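Local coordinates for protein cryptic loci regulator 2 (Schizosaccharomyces pombe 972h-, PDB 5IKJ) that promotes transcriptional silencing of heterochromatin, acting upstream of histone deacetylases within the SHREC complex and supporting proper nucleosome positioning, at residues Ile339-Leu343 with Thr367-Ser372; Leu375-Gly381 with Asp416-Glu421. Residue numbers count along the deposited sequence, not the author numbering.

Contact 1 of 2, residues Ile339-Leu343 with Thr367-Ser372; sequences IFQPL and TFGGES
Residues 339-343 continue strand 333-340, to which Ile-339 belongs, into an extended loop, with Phe-340 nearly fully stretched (phi/psi -155/167) and Pro-342 in the polyproline region (-54/151). They meet an irregular loop, 367-372, whose end-to-end direction lies 89° from that of 340-343, so the two run roughly perpendicular. The CA atoms of Gln-341 and Phe-368 come closest, 5.3 Å apart. Gly-369 and Gly-370 carry the loop onward beyond Phe-368; Gly-370, at phi/psi -168/-154, is in a conformation that comes easily to glycine.

Phe-368 (chi1 -74°, m) is the centre of the contact. Phe-340, in the p rotamer, brings CD2 over one face of the Phe-368 ring, 3.6 Å from CG; the centroids are 4.5 Å apart and the planes are inclined at 46°. Leu-343 (m, t) sets CD2 at the ring edge, 3.7 Å from Phe-368 CD1, while the backbone O of Gln-341 lies 3.3 Å from that same CD1. The two rings and the leucine form an apolar cluster; no hydrogen bond holds the segments together. The long Gln-341 side chain (m, m), whose partly exposed place suits a polar amide, lies along the loop, its CG 4.1 Å from Gly-370 O and its OE1 3.0 Å from Ser-372 CB. The hydroxyl of Ser-372 turns to its own loop, bonding Ser-374 N.

Apolar side chains of the Clr1 chain pack on Phe-340, Leu-343 and Phe-368, and Thr-367 N bonds a polar Clr1 side chain: this is an aromatic-aliphatic cluster between the chain leaving strand 333-340 and a loop, forming part of the Clr1-binding surface.

Contact 2 of 2, residues Leu375-Gly381 with Asp416-Glu421; sequences LDDHFYG and DIYVNE
The shortest main-chain hydrogen bonds run from Val-419 N to Asp-377 O and from Phe-379 N to Ile-417 O, each 2.8 Å. Beside them His-378 ND1 donates to Asp-416 OD1 (2.9 Å, nearly linear at 171°), a His-carboxylate bond that ties side chains of the two strands. Asp-377 N to Val-419 O, at 3.4 Å, is weak, and direct pairing gives way to a water that bridges the strands, donating to Leu-375 O and Val-419 O (both 3.0 Å) and weakly accepting from Asp-377 N (3.3 Å).

These bonds fix an antiparallel register. Asp-377 and Val-419 form a hydrogen-bonded pair (CA-CA 5.3 Å), His-378 and Tyr-418 a non-hydrogen-bonded pair (4.1 Å), and the axes of strands 377-379 and 416-419 approach to 4.5 Å at 139°.

His-378 (m) and Tyr-418 (p) share one face of the sheet. Tyr-418 CB sits over the imidazole, 3.7 Å from its centroid, in a CH-pi contact, so the ring uses its edge for Asp-416 and a face for carbon. Phe-379 CE2 meets Val-419 CG2 at 3.7 Å; apolar residues suit a place where they pack on Leu-336 of strand 333-340 and each other, and Val-419 also on the Clr1 chain. At the exposed end, Leu-375 CD1 rests 3.2 Å from Glu-421 OE1. Asn-420 OD1 bonds Ile-424 N within the turn leading to strand 425-436.

Tyr-380 and Gly-381 both face Phe-337 in a classic beta bulge, which bends strand 377-384 just past this pairing, within an antiparallel part of the mixed sheet in the SH3-clan Clr2 family region.

Overall arrangement
Contact 1 closes before contact 2 opens along the chain, and their centres lie 11 Å apart on the same side of the molecule's centre. Both belong to one mixed sheet, in which strand 377-384 lies between 333-340 and 411-419, antiparallel to each. The joint is direct: Phe-340 N probably hydrogen-bonds His-378 O (3.1 Å), Pro-342 CG packs on His-378 CG (3.5 Å), and Phe-368 CE2 lies 3.0 Å from Tyr-380 OH. Through Phe-368 on Tyr-380, loop 367-372 packs against strand 377-384 as well as residues 340-343. The Clr1 chain reaches residues of both contacts, making this region of Clr2 part of the interface that joins the two SHREC proteins.

Contact 1 of 2, residues Ile339-Leu343 with Thr367-Ser372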
loop_
_atom_site.group_PDB
_atom_site.type_symbol
_atom_site.label_atom_id
_atom_site.label_comp_id
_atom_site.label_asym_id
_atom_site.label_seq_id
_atom_site.Cartn_x
_atom_site.Cartn_y
_atom_site.Cartn_z
ATOM N N ILE A 339 -11.289 0.447 1.479
ATOM C CA ILE A 339 -12.015 -0.099 2.616
ATOM C C ILE A 339 -11.376 -1.414 3.038
ATOM O O ILE A 339 -10.909 -2.198 2.200
ATOM C CB ILE A 339 -13.502 -0.285 2.264
ATOM C CG1 ILE A 339 -14.319 -0.562 3.528
ATOM C CG2 ILE A 339 -13.682 -1.410 1.254
ATOM C CD1 ILE A 339 -15.817 -0.433 3.327
ATOM N N PHE A 340 -11.346 -1.660 4.346
ATOM C CA PHE A 340 -10.768 -2.887 4.873
ATOM C C PHE A 340 -11.399 -3.192 6.223
ATOM O O PHE A 340 -12.082 -2.356 6.820
ATOM C CB PHE A 340 -9.245 -2.778 5.004
ATOM C CG PHE A 340 -8.797 -1.879 6.118
ATOM C CD1 PHE A 340 -8.820 -0.505 5.966
ATOM C CD2 PHE A 340 -8.353 -2.409 7.317
ATOM C CE1 PHE A 340 -8.408 0.326 6.988
ATOM C CE2 PHE A 340 -7.940 -1.583 8.346
ATOM C CZ PHE A 340 -7.968 -0.215 8.181
ATOM N N GLN A 341 -11.160 -4.413 6.698
ATOM C CA GLN A 341 -11.629 -4.837 8.009
ATOM C C GLN A 341 -10.464 -4.801 8.985
ATOM O O GLN A 341 -9.504 -5.566 8.809
ATOM C CB GLN A 341 -12.217 -6.244 7.942
ATOM C CG GLN A 341 -13.526 -6.338 7.182
ATOM C CD GLN A 341 -14.651 -5.591 7.871
ATOM O OE1 GLN A 341 -14.563 -5.269 9.055
ATOM N NE2 GLN A 341 -15.716 -5.309 7.129
ATOM N N PRO A 342 -10.483 -3.944 10.006
ATOM C CA PRO A 342 -9.413 -3.985 11.009
ATOM C C PRO A 342 -9.262 -5.386 11.587
ATOM O O PRO A 342 -10.219 -6.160 11.654
ATOM C CB PRO A 342 -9.880 -2.983 12.071
ATOM C CG PRO A 342 -10.771 -2.044 11.338
ATOM C CD PRO A 342 -11.446 -2.859 10.270
ATOM N N LEU A 343 -8.042 -5.709 11.999
ATOM C CA LEU A 343 -7.750 -7.022 12.548
ATOM C C LEU A 343 -7.985 -7.042 14.052
ATOM O O LEU A 343 -7.743 -6.056 14.756
ATOM C CB LEU A 343 -6.305 -7.427 12.253
ATOM C CG LEU A 343 -5.873 -7.434 10.785
ATOM C CD1 LEU A 343 -4.439 -7.937 10.659
ATOM C CD2 LEU A 343 -6.810 -8.280 9.928
ATOM N N THR A 367 -3.898 -9.591 5.102
ATOM C CA THR A 367 -5.089 -9.917 4.317
ATOM C C THR A 367 -6.293 -9.451 5.128
ATOM O O THR A 367 -6.807 -10.185 5.977
ATOM C CB THR A 367 -5.160 -11.415 3.992
ATOM O OG1 THR A 367 -5.033 -12.182 5.198
ATOM C CG2 THR A 367 -4.051 -11.800 3.019
ATOM N N PHE A 368 -6.744 -8.222 4.858
ATOM C CA PHE A 368 -7.813 -7.632 5.659
ATOM C C PHE A 368 -9.169 -8.237 5.318
ATOM O O PHE A 368 -10.015 -8.409 6.203
ATOM C CB PHE A 368 -7.848 -6.118 5.454
ATOM C CG PHE A 368 -6.738 -5.384 6.145
ATOM C CD1 PHE A 368 -6.500 -5.573 7.496
ATOM C CD2 PHE A 368 -5.947 -4.484 5.448
ATOM C CE1 PHE A 368 -5.484 -4.891 8.133
ATOM C CE2 PHE A 368 -4.930 -3.799 6.081
ATOM C CZ PHE A 368 -4.697 -4.003 7.426
ATOM N N GLY A 369 -9.393 -8.554 4.046
ATOM C CA GLY A 369 -10.676 -9.051 3.590
ATOM C C GLY A 369 -11.300 -10.082 4.509
ATOM O O GLY A 369 -10.729 -11.154 4.731
ATOM N N GLY A 370 -12.472 -9.763 5.053
ATOM C CA GLY A 370 -13.155 -10.658 5.967
ATOM C C GLY A 370 -14.587 -10.242 6.242
ATOM O O GLY A 370 -15.215 -9.574 5.416
ATOM N N GLU A 371 -15.113 -10.633 7.401
ATOM C CA GLU A 371 -16.485 -10.334 7.787
ATOM C C GLU A 371 -16.478 -9.684 9.162
ATOM O O GLU A 371 -15.773 -10.148 10.065
ATOM C CB GLU A 371 -17.346 -11.605 7.815
ATOM C CG GLU A 371 -17.211 -12.504 6.588
ATOM C CD GLU A 371 -18.057 -12.044 5.415
ATOM O OE1 GLU A 371 -19.104 -11.405 5.647
ATOM O OE2 GLU A 371 -17.674 -12.326 4.260
ATOM N N SER A 372 -17.256 -8.616 9.321
ATOM C CA SER A 372 -17.408 -7.963 10.612
ATOM C C SER A 372 -18.837 -7.466 10.763
ATOM O O SER A 372 -19.453 -7.019 9.792
ATOM C CB SER A 372 -16.435 -6.788 10.774
ATOM O OG SER A 372 -16.552 -6.205 12.061
#

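Contact 2 of 2, residues Leu375-Gly381 with Asp416-Glu421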
loop_
_atom_site.group_PDB
_atom_site.type_symbol
_atom_site.label_atom_id
_atom_site.label_comp_id
_atom_site.label_asym_id
_atom_site.label_seq_id
_atom_site.Cartn_x
_atom_site.Cartn_y
_atom_site.Cartn_z
ATOM N N LEU A 375 -20.411 -1.437 12.821
ATOM C CA LEU A 375 -21.105 -0.346 12.154
ATOM C C LEU A 375 -20.155 0.712 11.607
ATOM O O LEU A 375 -20.615 1.674 10.984
ATOM C CB LEU A 375 -22.099 0.309 13.122
ATOM C CG LEU A 375 -23.244 -0.575 13.621
ATOM C CD1 LEU A 375 -24.029 0.142 14.707
ATOM C CD2 LEU A 375 -24.164 -0.978 12.477
ATOM N N ASP A 376 -18.852 0.563 11.831
ATOM C CA ASP A 376 -17.855 1.491 11.317
ATOM C C ASP A 376 -17.165 0.887 10.101
ATOM O O ASP A 376 -16.648 -0.232 10.166
ATOM C CB ASP A 376 -16.812 1.828 12.384
ATOM C CG ASP A 376 -17.392 2.607 13.546
ATOM O OD1 ASP A 376 -18.486 3.188 13.390
ATOM O OD2 ASP A 376 -16.748 2.645 14.616
ATOM N N ASP A 377 -17.163 1.631 9.000
ATOM C CA ASP A 377 -16.353 1.289 7.840
ATOM C C ASP A 377 -15.011 1.999 7.950
ATOM O O ASP A 377 -14.960 3.208 8.202
ATOM C CB ASP A 377 -17.060 1.686 6.544
ATOM C CG ASP A 377 -18.246 0.797 6.231
ATOM O OD1 ASP A 377 -18.288 -0.346 6.734
ATOM O OD2 ASP A 377 -19.135 1.237 5.474
ATOM N N HIS A 378 -13.930 1.247 7.772
ATOM C CA HIS A 378 -12.578 1.770 7.891
ATOM C C HIS A 378 -11.921 1.829 6.517
ATOM O O HIS A 378 -12.205 1.008 5.642
ATOM C CB HIS A 378 -11.748 0.908 8.845
ATOM C CG HIS A 378 -12.302 0.853 10.236
ATOM N ND1 HIS A 378 -11.763 1.572 11.280
ATOM C CD2 HIS A 378 -13.358 0.177 10.749
ATOM C CE1 HIS A 378 -12.459 1.336 12.379
ATOM N NE2 HIS A 378 -13.432 0.494 12.083
ATOM N N PHE A 379 -11.041 2.811 6.335
ATOM C CA PHE A 379 -10.497 3.120 5.021
ATOM C C PHE A 379 -9.003 3.388 5.109
ATOM O O PHE A 379 -8.528 4.036 6.044
ATOM C CB PHE A 379 -11.210 4.332 4.408
ATOM C CG PHE A 379 -12.648 4.077 4.072
ATOM C CD1 PHE A 379 -13.002 3.563 2.838
ATOM C CD2 PHE A 379 -13.647 4.343 4.994
ATOM C CE1 PHE A 379 -14.324 3.322 2.525
ATOM C CE2 PHE A 379 -14.974 4.104 4.685
ATOM C CZ PHE A 379 -15.311 3.593 3.448
ATOM N N TYR A 380 -8.273 2.890 4.108
ATOM C CA TYR A 380 -6.830 3.106 4.045
ATOM C C TYR A 380 -6.488 4.588 3.976
ATOM O O TYR A 380 -5.499 5.032 4.573
ATOM C CB TYR A 380 -6.253 2.389 2.827
ATOM C CG TYR A 380 -5.506 1.121 3.132
ATOM C CD1 TYR A 380 -6.173 -0.086 3.276
ATOM C CD2 TYR A 380 -4.128 1.126 3.252
ATOM C CE1 TYR A 380 -5.482 -1.252 3.541
ATOM C CE2 TYR A 380 -3.433 -0.026 3.518
ATOM C CZ TYR A 380 -4.109 -1.214 3.663
ATOM O OH TYR A 380 -3.394 -2.360 3.925
ATOM N N GLY A 381 -7.273 5.364 3.240
ATOM C CA GLY A 381 -6.889 6.741 2.993
ATOM C C GLY A 381 -8.029 7.543 2.407
ATOM O O GLY A 381 -9.146 7.052 2.226
ATOM N N ASP A 416 -6.156 5.591 12.467
ATOM C CA ASP A 416 -7.342 4.958 11.912
ATOM C C ASP A 416 -8.179 6.021 11.218
ATOM O O ASP A 416 -8.277 7.153 11.700
ATOM C CB ASP A 416 -8.157 4.269 13.015
ATOM C CG ASP A 416 -9.008 3.131 12.491
ATOM O OD1 ASP A 416 -9.361 3.147 11.295
ATOM O OD2 ASP A 416 -9.325 2.214 13.280
ATOM N N ILE A 417 -8.770 5.650 10.085
ATOM C CA ILE A 417 -9.691 6.504 9.346
ATOM C C ILE A 417 -10.949 5.688 9.095
ATOM O O ILE A 417 -10.881 4.607 8.498
ATOM C CB ILE A 417 -9.087 7.001 8.020
ATOM C CG1 ILE A 417 -7.892 7.918 8.297
ATOM C CG2 ILE A 417 -10.141 7.728 7.183
ATOM C CD1 ILE A 417 -7.100 8.290 7.060
ATOM N N TYR A 418 -12.092 6.197 9.550
ATOM C CA TYR A 418 -13.320 5.422 9.491
ATOM C C TYR A 418 -14.522 6.350 9.441
ATOM O O TYR A 418 -14.453 7.520 9.830
ATOM C CB TYR A 418 -13.440 4.475 10.693
ATOM C CG TYR A 418 -13.483 5.178 12.034
ATOM C CD1 TYR A 418 -12.314 5.485 12.716
ATOM C CD2 TYR A 418 -14.693 5.525 12.623
ATOM C CE1 TYR A 418 -12.349 6.124 13.944
ATOM C CE2 TYR A 418 -14.736 6.164 13.849
ATOM C CZ TYR A 418 -13.561 6.459 14.504
ATOM O OH TYR A 418 -13.598 7.095 15.722
ATOM N N VAL A 419 -15.629 5.801 8.954
ATOM C CA VAL A 419 -16.923 6.468 8.961
ATOM C C VAL A 419 -17.711 5.922 10.143
ATOM O O VAL A 419 -18.036 4.729 10.182
ATOM C CB VAL A 419 -17.675 6.239 7.640
ATOM C CG1 VAL A 419 -19.021 6.941 7.659
ATOM C CG2 VAL A 419 -16.835 6.720 6.464
ATOM N N ASN A 420 -18.015 6.783 11.107
ATOM C CA ASN A 420 -18.727 6.348 12.300
ATOM C C ASN A 420 -20.184 6.065 11.930
ATOM O O ASN A 420 -20.578 6.095 10.762
ATOM C CB ASN A 420 -18.591 7.385 13.413
ATOM C CG ASN A 420 -19.283 8.699 13.089
ATOM O OD1 ASN A 420 -20.080 8.788 12.155
ATOM N ND2 ASN A 420 -18.982 9.728 13.870
ATOM N N GLU A 421 -21.006 5.785 12.938
ATOM C CA GLU A 421 -22.401 5.438 12.694
ATOM C C GLU A 421 -23.277 6.656 12.425
ATOM O O GLU A 421 -24.438 6.486 12.036
ATOM C CB GLU A 421 -22.963 4.623 13.869
ATOM C CG GLU A 421 -22.662 5.152 15.271
ATOM C CD GLU A 421 -22.930 4.113 16.343
ATOM O OE1 GLU A 421 -23.518 3.062 16.019
ATOM O OE2 GLU A 421 -22.544 4.346 17.508
HETATM O O HOH W 1 -20.026 3.293 8.518
#